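Local atomic coordinates of kojibiose phosphorylase (Gut metagenome, PDB entry 6W0P), a protein that belongs to glycoside hydrolase family 65 and pairs an N-terminal beta-sandwich domain with a helical catalytic domain. Residues A[123-128]-A[138-143]; A[627-632]-A[673-678]. All coordinates share one frame; numbering follows the deposited sequence.

Interaction 1 (A[123-128]-A[138-143]); sequences LYQRTF and KIIISR
Tyr124 O is gripped by two donors, the backbone N of Arg143 at 2.7 Å and a water that also donates to Ile141 O. It belongs to the antiparallel beta hairpin of strands 123-132 and 135-145 in the N-terminal beta-sandwich domain, where Tyr124, Arg126 and Phe128 form hydrogen-bonded pairs with Arg143, Ile141 and Ile139, each closed by two backbone bonds. Gln125 and Thr127 face Ser142 and Ile140 as non-hydrogen-bonded pairs on the other face, where Gln125 CG lies 3.3 Å from Ser142 OG. On the Tyr124 face, the side chains of Tyr124 and Arg143 run side by side, their ring and guanidinium planes 60° apart. Arg143 NE reaches the ring edge, 3.6 Å from Tyr124 CD2, while Tyr124 CE2 sits over one face of the guanidinium. The charges of both arginines are answered outside the hairpin: Arg143 pairs with Asp47, and Arg126 with Asp47 and Glu48. Tyr124 OH hydrogen-bonds to Arg115. At the far end the Phe128 ring leans toward the partner strand and receives a CH-pi contact from Ile139 CB, 4.0 Å from its centroid and nearer the rim, with Phe128 CE1 3.6 Å from Ile139 CG1.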
loop_
_atom_site.group_PDB
_atom_site.type_symbol
_atom_site.label_atom_id
_atom_site.label_comp_id
_atom_site.label_asym_id
_atom_site.label_seq_id
_atom_site.Cartn_x
_atom_site.Cartn_y
_atom_site.Cartn_z
ATOM N N LEU A 123 40.751 -0.200 18.725
ATOM C CA LEU A 123 41.185 -1.572 19.060
ATOM C C LEU A 123 39.974 -2.297 19.648
ATOM O O LEU A 123 39.365 -1.794 20.632
ATOM C CB LEU A 123 42.354 -1.576 20.048
ATOM C CG LEU A 123 42.738 -2.985 20.511
ATOM C CD1 LEU A 123 43.125 -3.823 19.309
ATOM C CD2 LEU A 123 43.872 -2.977 21.525
ATOM N N TYR A 124 39.588 -3.393 19.006
ATOM C CA TYR A 124 38.502 -4.278 19.471
ATOM C C TYR A 124 39.180 -5.578 19.905
ATOM O O TYR A 124 39.875 -6.211 19.087
ATOM C CB TYR A 124 37.426 -4.436 18.395
ATOM C CG TYR A 124 36.392 -5.456 18.785
ATOM C CD1 TYR A 124 35.654 -5.290 19.937
ATOM C CD2 TYR A 124 36.208 -6.615 18.060
ATOM C CE1 TYR A 124 34.729 -6.230 20.347
ATOM C CE2 TYR A 124 35.299 -7.580 18.468
ATOM C CZ TYR A 124 34.553 -7.386 19.615
ATOM O OH TYR A 124 33.662 -8.325 20.053
ATOM N N GLN A 125 39.019 -5.926 21.180
ATOM C CA GLN A 125 39.751 -7.021 21.848
ATOM C C GLN A 125 38.736 -7.874 22.594
ATOM O O GLN A 125 37.889 -7.319 23.321
ATOM C CB GLN A 125 40.811 -6.461 22.796
ATOM C CG GLN A 125 42.048 -7.325 22.916
ATOM C CD GLN A 125 43.051 -6.751 23.885
ATOM O OE1 GLN A 125 42.781 -6.641 25.082
ATOM N NE2 GLN A 125 44.225 -6.388 23.376
ATOM N N ARG A 126 38.839 -9.180 22.406
ATOM C CA ARG A 126 38.019 -10.179 23.120
ATOM C C ARG A 126 38.992 -11.179 23.731
ATOM O O ARG A 126 39.839 -11.699 22.979
ATOM C CB ARG A 126 36.991 -10.782 22.160
ATOM C CG ARG A 126 35.737 -11.313 22.839
ATOM C CD ARG A 126 34.659 -11.660 21.829
ATOM N NE ARG A 126 35.230 -12.284 20.638
ATOM C CZ ARG A 126 35.160 -13.581 20.326
ATOM N NH1 ARG A 126 34.514 -14.435 21.102
ATOM N NH2 ARG A 126 35.745 -14.020 19.221
ATOM N N THR A 127 38.896 -11.379 25.047
ATOM C CA THR A 127 39.726 -12.328 25.832
ATOM C C THR A 127 38.788 -13.337 26.520
ATOM O O THR A 127 37.698 -12.947 26.946
ATOM C CB THR A 127 40.621 -11.540 26.798
ATOM O OG1 THR A 127 41.422 -10.609 26.054
ATOM C CG2 THR A 127 41.514 -12.431 27.629
ATOM N N PHE A 128 39.162 -14.614 26.577
ATOM C CA PHE A 128 38.424 -15.637 27.360
ATOM C C PHE A 128 39.331 -16.851 27.558
ATOM O O PHE A 128 40.318 -17.024 26.804
ATOM C CB PHE A 128 37.098 -15.971 26.673
ATOM C CG PHE A 128 37.256 -16.330 25.220
ATOM C CD1 PHE A 128 37.508 -17.630 24.841
ATOM C CD2 PHE A 128 37.189 -15.359 24.238
ATOM C CE1 PHE A 128 37.692 -17.953 23.508
ATOM C CE2 PHE A 128 37.372 -15.683 22.905
ATOM C CZ PHE A 128 37.639 -16.977 22.542
ATOM N N LYS A 138 43.964 -19.619 27.305
ATOM C CA LYS A 138 43.630 -18.173 27.250
ATOM C C LYS A 138 43.767 -17.697 25.794
ATOM O O LYS A 138 44.867 -17.800 25.213
ATOM C CB LYS A 138 44.508 -17.405 28.235
ATOM C CG LYS A 138 43.915 -16.076 28.673
ATOM C CD LYS A 138 44.963 -15.102 29.148
ATOM C CE LYS A 138 44.450 -13.683 29.260
ATOM N NZ LYS A 138 45.586 -12.766 29.494
ATOM N N ILE A 139 42.646 -17.281 25.204
ATOM C CA ILE A 139 42.552 -16.781 23.801
ATOM C C ILE A 139 42.412 -15.266 23.876
ATOM O O ILE A 139 41.472 -14.811 24.555
ATOM C CB ILE A 139 41.318 -17.344 23.064
ATOM C CG1 ILE A 139 41.179 -18.864 23.185
ATOM C CG2 ILE A 139 41.308 -16.871 21.612
ATOM C CD1 ILE A 139 42.362 -19.611 22.710
ATOM N N ILE A 140 43.247 -14.522 23.155
ATOM C CA ILE A 140 43.026 -13.064 22.940
ATOM C C ILE A 140 42.875 -12.851 21.439
ATOM O O ILE A 140 43.807 -13.203 20.721
ATOM C CB ILE A 140 44.166 -12.214 23.522
ATOM C CG1 ILE A 140 44.562 -12.629 24.942
ATOM C CG2 ILE A 140 43.805 -10.741 23.446
ATOM C CD1 ILE A 140 45.894 -12.023 25.408
ATOM N N ILE A 141 41.735 -12.306 21.000
ATOM C CA ILE A 141 41.470 -11.970 19.572
ATOM C C ILE A 141 41.315 -10.456 19.465
ATOM O O ILE A 141 40.386 -9.894 20.063
ATOM C CB ILE A 141 40.262 -12.744 19.028
ATOM C CG1 ILE A 141 40.481 -14.246 19.192
ATOM C CG2 ILE A 141 39.969 -12.360 17.589
ATOM C CD1 ILE A 141 39.306 -15.085 18.796
ATOM N N SER A 142 42.233 -9.836 18.730
ATOM C CA SER A 142 42.349 -8.369 18.591
ATOM C C SER A 142 42.067 -8.008 17.132
ATOM O O SER A 142 42.496 -8.779 16.252
ATOM C CB SER A 142 43.705 -7.915 19.074
ATOM O OG SER A 142 43.931 -8.368 20.406
ATOM N N ARG A 143 41.317 -6.930 16.880
ATOM C CA ARG A 143 41.157 -6.429 15.495
ATOM C C ARG A 143 41.012 -4.903 15.407
ATOM O O ARG A 143 40.617 -4.212 16.389
ATOM C CB ARG A 143 40.050 -7.187 14.755
ATOM C CG ARG A 143 38.709 -7.297 15.456
ATOM C CD ARG A 143 37.894 -8.422 14.841
ATOM N NE ARG A 143 36.486 -8.057 14.741
ATOM C CZ ARG A 143 35.464 -8.903 14.592
ATOM N NH1 ARG A 143 35.673 -10.202 14.535
ATOM N NH2 ARG A 143 34.226 -8.433 14.526
HETATM O O HOH W 1 38.447 -8.887 18.696
#

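Interaction 2 (A[627-632]-A[673-678]); sequences IHSIIA and WMNIVY
Ser629 holds OG anti to its backbone N, while in Asn675 chi1 brings CG across toward that hydroxyl and chi2 (146°) then turns ND2 to it; the resulting side-chain hydrogen bond ties helix 624-634 to helix 666-680. These two helices of the helical catalytic region of family 65, which has an (alpha/alpha)6-barrel fold, run parallel here, with segment axes 6° apart and 9.1 Å from each other at closest approach. The amide ND2 of Asn675 donates to Ser629 OG over 2.8 Å with an N-H...O angle of 168°, and OG lies almost in the amide plane. This buried hydroxyl has a second partner in the carbonyl O of Ala641, on helix 638-645; Asn675 thus joins a polar link reaching a third helix. Beside it, Ile630 supplies the apolar part of the contact and the largest share of the area buried. Its CD1 lies 3.9 Å from Met674 O and 4.1 Å from Tyr678 CB, and CG1 rests 4.1 Å from Asn675 CA, so the isoleucine packs against backbone as much as side chains. Phe595 of helix 590-596 touches both Ile630 and Met674. Near the wider pi-type turn at 675-678, a water lies 3.0 Å from Ile630 O and 2.7 Å from Tyr678 O, and Ile630 CG2 comes within 3.8 Å of that same tyrosine carbonyl oxygen.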
loop_
_atom_site.group_PDB
_atom_site.type_symbol
_atom_site.label_atom_id
_atom_site.label_comp_id
_atom_site.label_asym_id
_atom_site.label_seq_id
_atom_site.Cartn_x
_atom_site.Cartn_y
_atom_site.Cartn_z
ATOM N N ILE A 627 15.683 18.177 19.117
ATOM C CA ILE A 627 15.194 19.430 18.485
ATOM C C ILE A 627 14.424 20.218 19.544
ATOM O O ILE A 627 14.649 21.422 19.680
ATOM C CB ILE A 627 14.317 19.120 17.269
ATOM C CG1 ILE A 627 15.106 18.373 16.196
ATOM C CG2 ILE A 627 13.703 20.392 16.730
ATOM C CD1 ILE A 627 16.331 19.108 15.776
ATOM N N HIS A 628 13.554 19.535 20.273
ATOM C CA HIS A 628 12.733 20.144 21.347
ATOM C C HIS A 628 13.661 20.633 22.479
ATOM O O HIS A 628 13.408 21.747 23.018
ATOM C CB HIS A 628 11.621 19.156 21.777
ATOM C CG HIS A 628 10.552 18.945 20.749
ATOM N ND1 HIS A 628 10.606 17.948 19.792
ATOM C CD2 HIS A 628 9.401 19.611 20.524
ATOM C CE1 HIS A 628 9.541 18.011 19.028
ATOM N NE2 HIS A 628 8.786 19.029 19.458
ATOM N N SER A 629 14.690 19.847 22.851
ATOM C CA SER A 629 15.674 20.256 23.890
ATOM C C SER A 629 16.347 21.554 23.440
ATOM O O SER A 629 16.466 22.475 24.268
ATOM C CB SER A 629 16.729 19.226 24.201
ATOM O OG SER A 629 17.604 19.754 25.206
ATOM N N ILE A 630 16.748 21.624 22.165
ATOM C CA ILE A 630 17.535 22.773 21.631
ATOM C C ILE A 630 16.652 24.004 21.651
ATOM O O ILE A 630 17.132 25.039 22.099
ATOM C CB ILE A 630 18.105 22.498 20.231
ATOM C CG1 ILE A 630 19.241 21.471 20.324
ATOM C CG2 ILE A 630 18.549 23.798 19.578
ATOM C CD1 ILE A 630 19.400 20.612 19.107
ATOM N N ILE A 631 15.414 23.877 21.175
ATOM C CA ILE A 631 14.459 25.018 21.135
ATOM C C ILE A 631 14.124 25.409 22.581
ATOM O O ILE A 631 14.112 26.602 22.847
ATOM C CB ILE A 631 13.225 24.700 20.278
ATOM C CG1 ILE A 631 13.615 24.585 18.804
ATOM C CG2 ILE A 631 12.124 25.736 20.488
ATOM C CD1 ILE A 631 12.503 24.008 17.918
ATOM N N ALA A 632 13.862 24.452 23.471
ATOM C CA ALA A 632 13.571 24.719 24.901
ATOM C C ALA A 632 14.702 25.556 25.496
ATOM O O ALA A 632 14.394 26.574 26.108
ATOM C CB ALA A 632 13.395 23.444 25.687
ATOM N N TRP A 673 25.484 15.092 19.988
ATOM C CA TRP A 673 26.449 16.187 19.757
ATOM C C TRP A 673 25.663 17.484 19.570
ATOM O O TRP A 673 26.029 18.485 20.184
ATOM C CB TRP A 673 27.344 15.904 18.553
ATOM C CG TRP A 673 28.283 17.033 18.265
ATOM C CD1 TRP A 673 29.534 17.198 18.767
ATOM C CD2 TRP A 673 28.035 18.170 17.427
ATOM N NE1 TRP A 673 30.099 18.340 18.274
ATOM C CE2 TRP A 673 29.207 18.954 17.442
ATOM C CE3 TRP A 673 26.962 18.579 16.629
ATOM C CZ2 TRP A 673 29.313 20.147 16.734
ATOM C CZ3 TRP A 673 27.067 19.756 15.927
ATOM C CH2 TRP A 673 28.232 20.527 15.974
ATOM N N MET A 674 24.631 17.444 18.734
ATOM C CA MET A 674 23.778 18.613 18.413
ATOM C C MET A 674 23.142 19.168 19.687
ATOM O O MET A 674 23.191 20.403 19.875
ATOM C CB MET A 674 22.653 18.204 17.466
ATOM C CG MET A 674 23.169 17.600 16.205
ATOM S SD MET A 674 23.261 18.888 15.004
ATOM C CE MET A 674 21.550 19.007 14.508
ATOM N N ASN A 675 22.530 18.279 20.485
ATOM C CA ASN A 675 21.875 18.638 21.765
ATOM C C ASN A 675 22.888 19.372 22.658
ATOM O O ASN A 675 22.471 20.337 23.354
ATOM C CB ASN A 675 21.248 17.452 22.491
ATOM C CG ASN A 675 20.023 17.844 23.296
ATOM O OD1 ASN A 675 19.089 17.052 23.408
ATOM N ND2 ASN A 675 20.027 19.038 23.894
ATOM N N ILE A 676 24.164 18.968 22.640
ATOM C CA ILE A 676 25.204 19.585 23.523
ATOM C C ILE A 676 25.602 20.957 22.951
ATOM O O ILE A 676 25.526 21.938 23.726
ATOM C CB ILE A 676 26.396 18.633 23.745
ATOM C CG1 ILE A 676 25.983 17.451 24.637
ATOM C CG2 ILE A 676 27.583 19.405 24.305
ATOM C CD1 ILE A 676 27.052 16.350 24.811
ATOM N N VAL A 677 25.910 21.052 21.648
ATOM C CA VAL A 677 26.558 22.263 21.052
ATOM C C VAL A 677 25.509 23.294 20.593
ATOM O O VAL A 677 25.682 24.491 20.921
ATOM C CB VAL A 677 27.551 21.890 19.943
ATOM C CG1 VAL A 677 28.109 23.110 19.250
ATOM C CG2 VAL A 677 28.698 21.056 20.482
ATOM N N TYR A 678 24.461 22.898 19.884
ATOM C CA TYR A 678 23.340 23.803 19.522
ATOM C C TYR A 678 22.453 24.071 20.743
ATOM O O TYR A 678 21.907 25.173 20.851
ATOM C CB TYR A 678 22.499 23.249 18.377
ATOM C CG TYR A 678 23.163 23.339 17.030
ATOM C CD1 TYR A 678 23.476 24.564 16.463
ATOM C CD2 TYR A 678 23.465 22.202 16.301
ATOM C CE1 TYR A 678 24.090 24.663 15.221
ATOM C CE2 TYR A 678 24.069 22.283 15.054
ATOM C CZ TYR A 678 24.401 23.516 14.523
ATOM O OH TYR A 678 24.954 23.578 13.280
HETATM O O HOH W 2 19.810 26.414 22.014
#

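Overall arrangement
The two contacts illustrate how a multidomain chain combines different ways of joining secondary structure. Interaction 1 comes first along the chain and pairs neighbouring strands within a large antiparallel sheet. Interaction 2 follows much later, bringing together helices 624-634 and 666-680, with helix 638-645 between them in sequence. The centres of interactions 1 and 2 lie about 38 Å apart and the nearest atoms of interactions 1 and 2 about 21 Å; they do not touch and share no sheet or helix. The hairpin is built by local backbone pairing, whereas the helices, whose segments are separated by 40 residues, meet through side chains packing on each other and on backbone. One contact thus lies in the N-terminal beta-sandwich domain, the other among helices of the catalytic region.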